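Local coordinates for protein Cow rumen GH26 endo-mannanase (Metagenome, PDB 6UEH) that probably hydrolyses internal beta-1,4-mannosidic linkages of mannans such as galactomannan, as a ruminal endo-beta-1,4-mannanase of glycoside hydrolase family 26, at residues L296-P310 against L348-N362. Sequence-based numbering, arbitrary orientation.
Sequences LQRLQDEKVPLIFRP and LTNEYDLHNLIWEQN
L296, on the last turns of helix 280-301, lays CB against L354 CD1 (3.8 Å) and turns its CD1 methyl to both L348 and L357; a branched aliphatic chain suits this place, where the helix packs on helix 334-351, the loop after it and strand 357-362. Beside it, the bent side chain of Q297 brings OE1 to a water that also donates to the carbonyl of Y352. Q300 reaches further: CG anti to the backbone N (chi1 -179°) and the extended chain beyond it carry the amide to the loop at D353 and H355. OE1 accepts H355 N at 2.8 Å, in the carbonyl plane, while NE2 gives an almost straight bond to D353 O (3.0 Å). A primary amide, donor and acceptor at once, suits a turn that offers a carbonyl at D353 and an N-H at H355. After a Schellman motif closes the helix at K303, V304 O receives N356 ND2 at 3.0 Å, and Q300 CB packs on the same asparagine amide.

From L306 strand 306-309 pairs in parallel with strand 357-362; they are the fourth and fifth strands of the TIM barrel of this family 26 hydrolase, each led into by a helix end. L306 bonds N356 and I358, and F308 bonds I358 and E360. I307 and I358 point to one face of the sheet; F308 points to the other, beside L357 and W359. The F308 edge meets the W359 face in a T-shaped stack (centroids 5.7 Å apart), and L348 CD1 touches F308 CE2. R309, next along, lies alongside E360, but its NH1 bonds N362 OD1 on a lone pair (2.8 Å). The guanidinium also forms salt bridges with D386 and E428, while E360 OE1 is hydrogen-bonded to Y447 OH. P310 then sets CG 4.0 Å from W359 CZ3.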
loop_
_atom_site.group_PDB
_atom_site.type_symbol
_atom_site.label_atom_id
_atom_site.label_comp_id
_atom_site.label_asym_id
_atom_site.label_seq_id
_atom_site.Cartn_x
_atom_site.Cartn_y
_atom_site.Cartn_z
ATOM N N LEU A 296 -11.706 -21.068 -8.915
ATOM C CA LEU A 296 -11.952 -19.784 -9.564
ATOM C C LEU A 296 -12.915 -19.931 -10.737
ATOM O O LEU A 296 -13.673 -19.009 -11.045
ATOM C CB LEU A 296 -10.637 -19.162 -10.036
ATOM C CG LEU A 296 -9.671 -18.800 -8.904
ATOM C CD1 LEU A 296 -8.388 -18.187 -9.453
ATOM C CD2 LEU A 296 -10.348 -17.856 -7.916
ATOM N N GLN A 297 -12.879 -21.093 -11.382
ATOM C CA GLN A 297 -13.774 -21.383 -12.496
ATOM C C GLN A 297 -15.217 -21.485 -12.019
ATOM O O GLN A 297 -16.137 -21.036 -12.701
ATOM C CB GLN A 297 -13.358 -22.676 -13.202
ATOM C CG GLN A 297 -14.244 -23.044 -14.384
ATOM C CD GLN A 297 -14.154 -22.037 -15.515
ATOM O OE1 GLN A 297 -13.060 -21.697 -15.969
ATOM N NE2 GLN A 297 -15.306 -21.551 -15.975
ATOM N N ARG A 298 -15.408 -22.082 -10.846
ATOM C CA ARG A 298 -16.734 -22.173 -10.240
ATOM C C ARG A 298 -17.307 -20.769 -10.032
ATOM O O ARG A 298 -18.482 -20.517 -10.308
ATOM C CB ARG A 298 -16.675 -22.928 -8.911
ATOM C CG ARG A 298 -16.203 -24.372 -9.014
ATOM C CD ARG A 298 -16.053 -24.983 -7.629
ATOM N NE ARG A 298 -17.339 -25.076 -6.943
ATOM C CZ ARG A 298 -17.477 -25.145 -5.625
ATOM N NH1 ARG A 298 -16.407 -25.116 -4.847
ATOM N NH2 ARG A 298 -18.682 -25.237 -5.081
ATOM N N LEU A 299 -16.461 -19.858 -9.557
ATOM C CA LEU A 299 -16.852 -18.460 -9.394
ATOM C C LEU A 299 -17.230 -17.857 -10.739
ATOM O O LEU A 299 -18.263 -17.202 -10.858
ATOM C CB LEU A 299 -15.728 -17.645 -8.748
ATOM C CG LEU A 299 -15.369 -17.996 -7.303
ATOM C CD1 LEU A 299 -14.308 -17.040 -6.772
ATOM C CD2 LEU A 299 -16.607 -17.972 -6.426
ATOM N N GLN A 300 -16.397 -18.084 -11.751
ATOM C CA GLN A 300 -16.674 -17.552 -13.082
ATOM C C GLN A 300 -17.966 -18.140 -13.645
ATOM O O GLN A 300 -18.755 -17.430 -14.273
ATOM C CB GLN A 300 -15.506 -17.821 -14.037
ATOM C CG GLN A 300 -15.736 -17.272 -15.444
ATOM C CD GLN A 300 -14.451 -17.124 -16.246
ATOM O OE1 GLN A 300 -13.790 -16.086 -16.192
ATOM N NE2 GLN A 300 -14.099 -18.160 -17.001
ATOM N N ASP A 301 -18.183 -19.431 -13.404
ATOM C CA ASP A 301 -19.411 -20.099 -13.828
ATOM C C ASP A 301 -20.650 -19.423 -13.253
ATOM O O ASP A 301 -21.672 -19.305 -13.928
ATOM C CB ASP A 301 -19.402 -21.573 -13.412
ATOM C CG ASP A 301 -18.481 -22.419 -14.266
ATOM O OD1 ASP A 301 -18.170 -22.008 -15.403
ATOM O OD2 ASP A 301 -18.080 -23.508 -13.802
ATOM N N GLU A 302 -20.556 -18.991 -12.000
ATOM C CA GLU A 302 -21.679 -18.355 -11.324
ATOM C C GLU A 302 -21.599 -16.832 -11.423
ATOM O O GLU A 302 -22.267 -16.118 -10.673
ATOM C CB GLU A 302 -21.732 -18.788 -9.856
ATOM C CG GLU A 302 -21.739 -20.302 -9.649
ATOM C CD GLU A 302 -23.051 -20.958 -10.046
ATOM O OE1 GLU A 302 -24.052 -20.235 -10.237
ATOM O OE2 GLU A 302 -23.080 -22.204 -10.161
ATOM N N LYS A 303 -20.772 -16.353 -12.352
ATOM C CA LYS A 303 -20.639 -14.926 -12.650
ATOM C C LYS A 303 -20.238 -14.107 -11.426
ATOM O O LYS A 303 -20.794 -13.035 -11.172
ATOM C CB LYS A 303 -21.944 -14.379 -13.240
ATOM C CG LYS A 303 -22.341 -15.034 -14.552
ATOM C CD LYS A 303 -23.598 -14.406 -15.130
ATOM C CE LYS A 303 -23.929 -15.005 -16.488
ATOM N NZ LYS A 303 -22.795 -14.844 -17.445
ATOM N N VAL A 304 -19.267 -14.616 -10.677
ATOM C CA VAL A 304 -18.772 -13.928 -9.493
ATOM C C VAL A 304 -17.380 -13.356 -9.736
ATOM O O VAL A 304 -16.429 -14.102 -9.969
ATOM C CB VAL A 304 -18.718 -14.862 -8.269
ATOM C CG1 VAL A 304 -18.108 -14.136 -7.082
ATOM C CG2 VAL A 304 -20.110 -15.373 -7.928
ATOM N N PRO A 305 -17.266 -12.021 -9.693
ATOM C CA PRO A 305 -15.976 -11.337 -9.809
ATOM C C PRO A 305 -15.216 -11.401 -8.489
ATOM O O PRO A 305 -15.837 -11.543 -7.435
ATOM C CB PRO A 305 -16.372 -9.902 -10.152
ATOM C CG PRO A 305 -17.689 -9.729 -9.473
ATOM C CD PRO A 305 -18.383 -11.067 -9.567
ATOM N N LEU A 306 -13.893 -11.291 -8.551
ATOM C CA LEU A 306 -13.061 -11.422 -7.361
ATOM C C LEU A 306 -11.843 -10.505 -7.418
ATOM O O LEU A 306 -11.121 -10.483 -8.413
ATOM C CB LEU A 306 -12.608 -12.879 -7.193
ATOM C CG LEU A 306 -11.709 -13.220 -6.003
ATOM C CD1 LEU A 306 -12.480 -13.092 -4.694
ATOM C CD2 LEU A 306 -11.121 -14.617 -6.159
ATOM N N ILE A 307 -11.616 -9.744 -6.353
ATOM C CA ILE A 307 -10.354 -9.027 -6.209
ATOM C C ILE A 307 -9.308 -10.040 -5.753
ATOM O O ILE A 307 -9.196 -10.347 -4.565
ATOM C CB ILE A 307 -10.454 -7.861 -5.208
ATOM C CG1 ILE A 307 -11.580 -6.907 -5.621
ATOM C CG2 ILE A 307 -9.123 -7.120 -5.115
ATOM C CD1 ILE A 307 -11.883 -5.830 -4.603
ATOM N N PHE A 308 -8.561 -10.571 -6.714
ATOM C CA PHE A 308 -7.638 -11.671 -6.464
ATOM C C PHE A 308 -6.242 -11.145 -6.141
ATOM O O PHE A 308 -5.631 -10.440 -6.949
ATOM C CB PHE A 308 -7.604 -12.606 -7.679
ATOM C CG PHE A 308 -6.841 -13.877 -7.451
ATOM C CD1 PHE A 308 -6.993 -14.593 -6.276
ATOM C CD2 PHE A 308 -5.985 -14.369 -8.425
ATOM C CE1 PHE A 308 -6.293 -15.771 -6.069
ATOM C CE2 PHE A 308 -5.284 -15.546 -8.223
ATOM C CZ PHE A 308 -5.439 -16.245 -7.045
ATOM N N ARG A 309 -5.748 -11.491 -4.954
ATOM C CA ARG A 309 -4.458 -10.999 -4.479
ATOM C C ARG A 309 -3.489 -12.154 -4.203
ATOM O O ARG A 309 -3.173 -12.453 -3.051
ATOM C CB ARG A 309 -4.657 -10.144 -3.219
ATOM C CG ARG A 309 -3.429 -9.367 -2.765
ATOM C CD ARG A 309 -3.785 -8.403 -1.638
ATOM N NE ARG A 309 -4.392 -9.084 -0.498
ATOM C CZ ARG A 309 -3.754 -9.351 0.638
ATOM N NH1 ARG A 309 -2.487 -8.982 0.793
ATOM N NH2 ARG A 309 -4.386 -9.975 1.625
ATOM N N PRO A 310 -3.015 -12.815 -5.270
ATOM C CA PRO A 310 -2.073 -13.918 -5.083
ATOM C C PRO A 310 -0.666 -13.389 -4.862
ATOM O O PRO A 310 -0.447 -12.196 -5.076
ATOM C CB PRO A 310 -2.171 -14.675 -6.405
ATOM C CG PRO A 310 -2.398 -13.583 -7.406
ATOM C CD PRO A 310 -3.242 -12.534 -6.700
ATOM N N LEU A 348 -3.597 -18.565 -15.710
ATOM C CA LEU A 348 -5.008 -18.453 -15.343
ATOM C C LEU A 348 -5.859 -17.863 -16.466
ATOM O O LEU A 348 -6.969 -18.334 -16.718
ATOM C CB LEU A 348 -5.174 -17.609 -14.075
ATOM C CG LEU A 348 -4.679 -18.212 -12.755
ATOM C CD1 LEU A 348 -5.188 -17.399 -11.570
ATOM C CD2 LEU A 348 -5.096 -19.673 -12.623
ATOM N N THR A 349 -5.343 -16.837 -17.139
ATOM C CA THR A 349 -6.127 -16.141 -18.158
ATOM C C THR A 349 -6.139 -16.874 -19.496
ATOM O O THR A 349 -7.156 -16.892 -20.185
ATOM C CB THR A 349 -5.619 -14.698 -18.392
ATOM O OG1 THR A 349 -4.257 -14.723 -18.843
ATOM C CG2 THR A 349 -5.721 -13.877 -17.112
ATOM N N ASN A 350 -5.016 -17.478 -19.868
ATOM C CA ASN A 350 -4.922 -18.134 -21.166
ATOM C C ASN A 350 -5.274 -19.618 -21.117
ATOM O O ASN A 350 -6.198 -20.063 -21.795
ATOM C CB ASN A 350 -3.520 -17.954 -21.751
ATOM C CG ASN A 350 -3.207 -16.505 -22.071
ATOM O OD1 ASN A 350 -4.056 -15.777 -22.582
ATOM N ND2 ASN A 350 -1.987 -16.078 -21.767
ATOM N N GLU A 351 -4.540 -20.379 -20.314
ATOM C CA GLU A 351 -4.728 -21.824 -20.265
ATOM C C GLU A 351 -6.041 -22.213 -19.586
ATOM O O GLU A 351 -6.707 -23.159 -20.008
ATOM C CB GLU A 351 -3.546 -22.488 -19.553
ATOM C CG GLU A 351 -3.629 -24.004 -19.494
ATOM C CD GLU A 351 -2.263 -24.655 -19.387
ATOM O OE1 GLU A 351 -1.474 -24.537 -20.350
ATOM O OE2 GLU A 351 -1.980 -25.280 -18.342
ATOM N N TYR A 352 -6.422 -21.479 -18.544
ATOM C CA TYR A 352 -7.636 -21.806 -17.801
ATOM C C TYR A 352 -8.804 -20.883 -18.144
ATOM O O TYR A 352 -9.903 -21.047 -17.614
ATOM C CB TYR A 352 -7.360 -21.775 -16.299
ATOM C CG TYR A 352 -6.516 -22.939 -15.834
ATOM C CD1 TYR A 352 -7.076 -24.198 -15.657
ATOM C CD2 TYR A 352 -5.158 -22.786 -15.587
ATOM C CE1 TYR A 352 -6.309 -25.272 -15.241
ATOM C CE2 TYR A 352 -4.382 -23.855 -15.169
ATOM C CZ TYR A 352 -4.962 -25.093 -14.997
ATOM O OH TYR A 352 -4.196 -26.160 -14.580
ATOM N N ASP A 353 -8.553 -19.923 -19.031
ATOM C CA ASP A 353 -9.590 -19.037 -19.564
ATOM C C ASP A 353 -10.377 -18.323 -18.461
ATOM O O ASP A 353 -11.593 -18.150 -18.560
ATOM C CB ASP A 353 -10.544 -19.829 -20.467
ATOM C CG ASP A 353 -11.260 -18.949 -21.478
ATOM O OD1 ASP A 353 -10.712 -17.886 -21.840
ATOM O OD2 ASP A 353 -12.368 -19.326 -21.917
ATOM N N LEU A 354 -9.673 -17.909 -17.414
ATOM C CA LEU A 354 -10.289 -17.176 -16.313
ATOM C C LEU A 354 -10.141 -15.670 -16.517
ATOM O O LEU A 354 -9.035 -15.165 -16.698
ATOM C CB LEU A 354 -9.670 -17.603 -14.983
ATOM C CG LEU A 354 -9.987 -19.037 -14.551
ATOM C CD1 LEU A 354 -9.045 -19.499 -13.451
ATOM C CD2 LEU A 354 -11.431 -19.128 -14.087
ATOM N N HIS A 355 -11.258 -14.952 -16.486
ATOM C CA HIS A 355 -11.241 -13.523 -16.783
ATOM C C HIS A 355 -12.091 -12.718 -15.805
ATOM O O HIS A 355 -12.367 -11.541 -16.034
ATOM C CB HIS A 355 -11.722 -13.279 -18.215
ATOM C CG HIS A 355 -11.006 -14.107 -19.237
ATOM N ND1 HIS A 355 -9.707 -13.856 -19.620
ATOM C CD2 HIS A 355 -11.404 -15.192 -19.944
ATOM C CE1 HIS A 355 -9.336 -14.745 -20.524
ATOM N NE2 HIS A 355 -10.348 -15.569 -20.738
ATOM N N ASN A 356 -12.495 -13.361 -14.714
ATOM C CA ASN A 356 -13.353 -12.731 -13.716
ATOM C C ASN A 356 -12.557 -12.128 -12.565
ATOM O O ASN A 356 -13.113 -11.824 -11.512
ATOM C CB ASN A 356 -14.352 -13.750 -13.167
ATOM C CG ASN A 356 -13.668 -14.941 -12.513
ATOM O OD1 ASN A 356 -12.599 -15.370 -12.950
ATOM N ND2 ASN A 356 -14.279 -15.476 -11.462
ATOM N N LEU A 357 -11.258 -11.954 -12.773
ATOM C CA LEU A 357 -10.359 -11.563 -11.696
ATOM C C LEU A 357 -9.886 -10.122 -11.809
ATOM O O LEU A 357 -9.556 -9.645 -12.895
ATOM C CB LEU A 357 -9.144 -12.491 -11.663
ATOM C CG LEU A 357 -9.436 -13.991 -11.641
ATOM C CD1 LEU A 357 -8.138 -14.788 -11.681
ATOM C CD2 LEU A 357 -10.268 -14.358 -10.415
ATOM N N ILE A 358 -9.865 -9.437 -10.671
ATOM C CA ILE A 358 -9.225 -8.135 -10.561
ATOM C C ILE A 358 -7.894 -8.339 -9.850
ATOM O O ILE A 358 -7.857 -8.588 -8.646
ATOM C CB ILE A 358 -10.097 -7.121 -9.795
ATOM C CG1 ILE A 358 -11.440 -6.937 -10.510
ATOM C CG2 ILE A 358 -9.375 -5.788 -9.659
ATOM C CD1 ILE A 358 -12.353 -5.929 -9.849
ATOM N N TRP A 359 -6.805 -8.255 -10.604
ATOM C CA TRP A 359 -5.493 -8.626 -10.090
ATOM C C TRP A 359 -4.894 -7.539 -9.199
ATOM O O TRP A 359 -4.508 -6.471 -9.676
ATOM C CB TRP A 359 -4.545 -8.940 -11.250
ATOM C CG TRP A 359 -4.965 -10.136 -12.052
ATOM C CD1 TRP A 359 -5.924 -10.181 -13.025
ATOM C CD2 TRP A 359 -4.437 -11.463 -11.948
ATOM N NE1 TRP A 359 -6.025 -11.456 -13.532
ATOM C CE2 TRP A 359 -5.122 -12.261 -12.887
ATOM C CE3 TRP A 359 -3.450 -12.054 -11.152
ATOM C CZ2 TRP A 359 -4.853 -13.618 -13.051
ATOM C CZ3 TRP A 359 -3.185 -13.401 -11.316
ATOM C CH2 TRP A 359 -3.883 -14.167 -12.258
ATOM N N GLU A 360 -4.819 -7.824 -7.902
ATOM C CA GLU A 360 -4.226 -6.894 -6.949
ATOM C C GLU A 360 -2.855 -7.378 -6.504
ATOM O O GLU A 360 -2.714 -8.483 -5.975
ATOM C CB GLU A 360 -5.130 -6.703 -5.728
ATOM C CG GLU A 360 -4.564 -5.730 -4.702
ATOM C CD GLU A 360 -5.549 -5.393 -3.600
ATOM O OE1 GLU A 360 -6.398 -6.248 -3.272
ATOM O OE2 GLU A 360 -5.478 -4.268 -3.065
ATOM N N GLN A 361 -1.845 -6.546 -6.724
ATOM C CA GLN A 361 -0.489 -6.884 -6.325
ATOM C C GLN A 361 -0.026 -5.986 -5.185
ATOM O O GLN A 361 -0.187 -4.765 -5.240
ATOM C CB GLN A 361 0.468 -6.767 -7.512
ATOM C CG GLN A 361 1.898 -7.170 -7.191
ATOM C CD GLN A 361 2.790 -7.175 -8.414
ATOM O OE1 GLN A 361 2.931 -6.160 -9.101
ATOM N NE2 GLN A 361 3.390 -8.325 -8.702
ATOM N N ASN A 362 0.536 -6.598 -4.148
ATOM C CA ASN A 362 1.115 -5.837 -3.053
ATOM C C ASN A 362 2.395 -5.137 -3.487
ATOM O O ASN A 362 3.169 -5.666 -4.283
ATOM C CB ASN A 362 1.405 -6.742 -1.850
ATOM C CG ASN A 362 0.216 -6.874 -0.911
ATOM O OD1 ASN A 362 -0.299 -7.969 -0.699
ATOM N ND2 ASN A 362 -0.212 -5.761 -0.335
HETATM O O HOH W 1 -13.088 -20.894 -18.472
HETATM O O HOH W 2 -10.869 -23.026 -15.881
HETATM O O HOH W 3 -0.414 -9.558 -4.328
#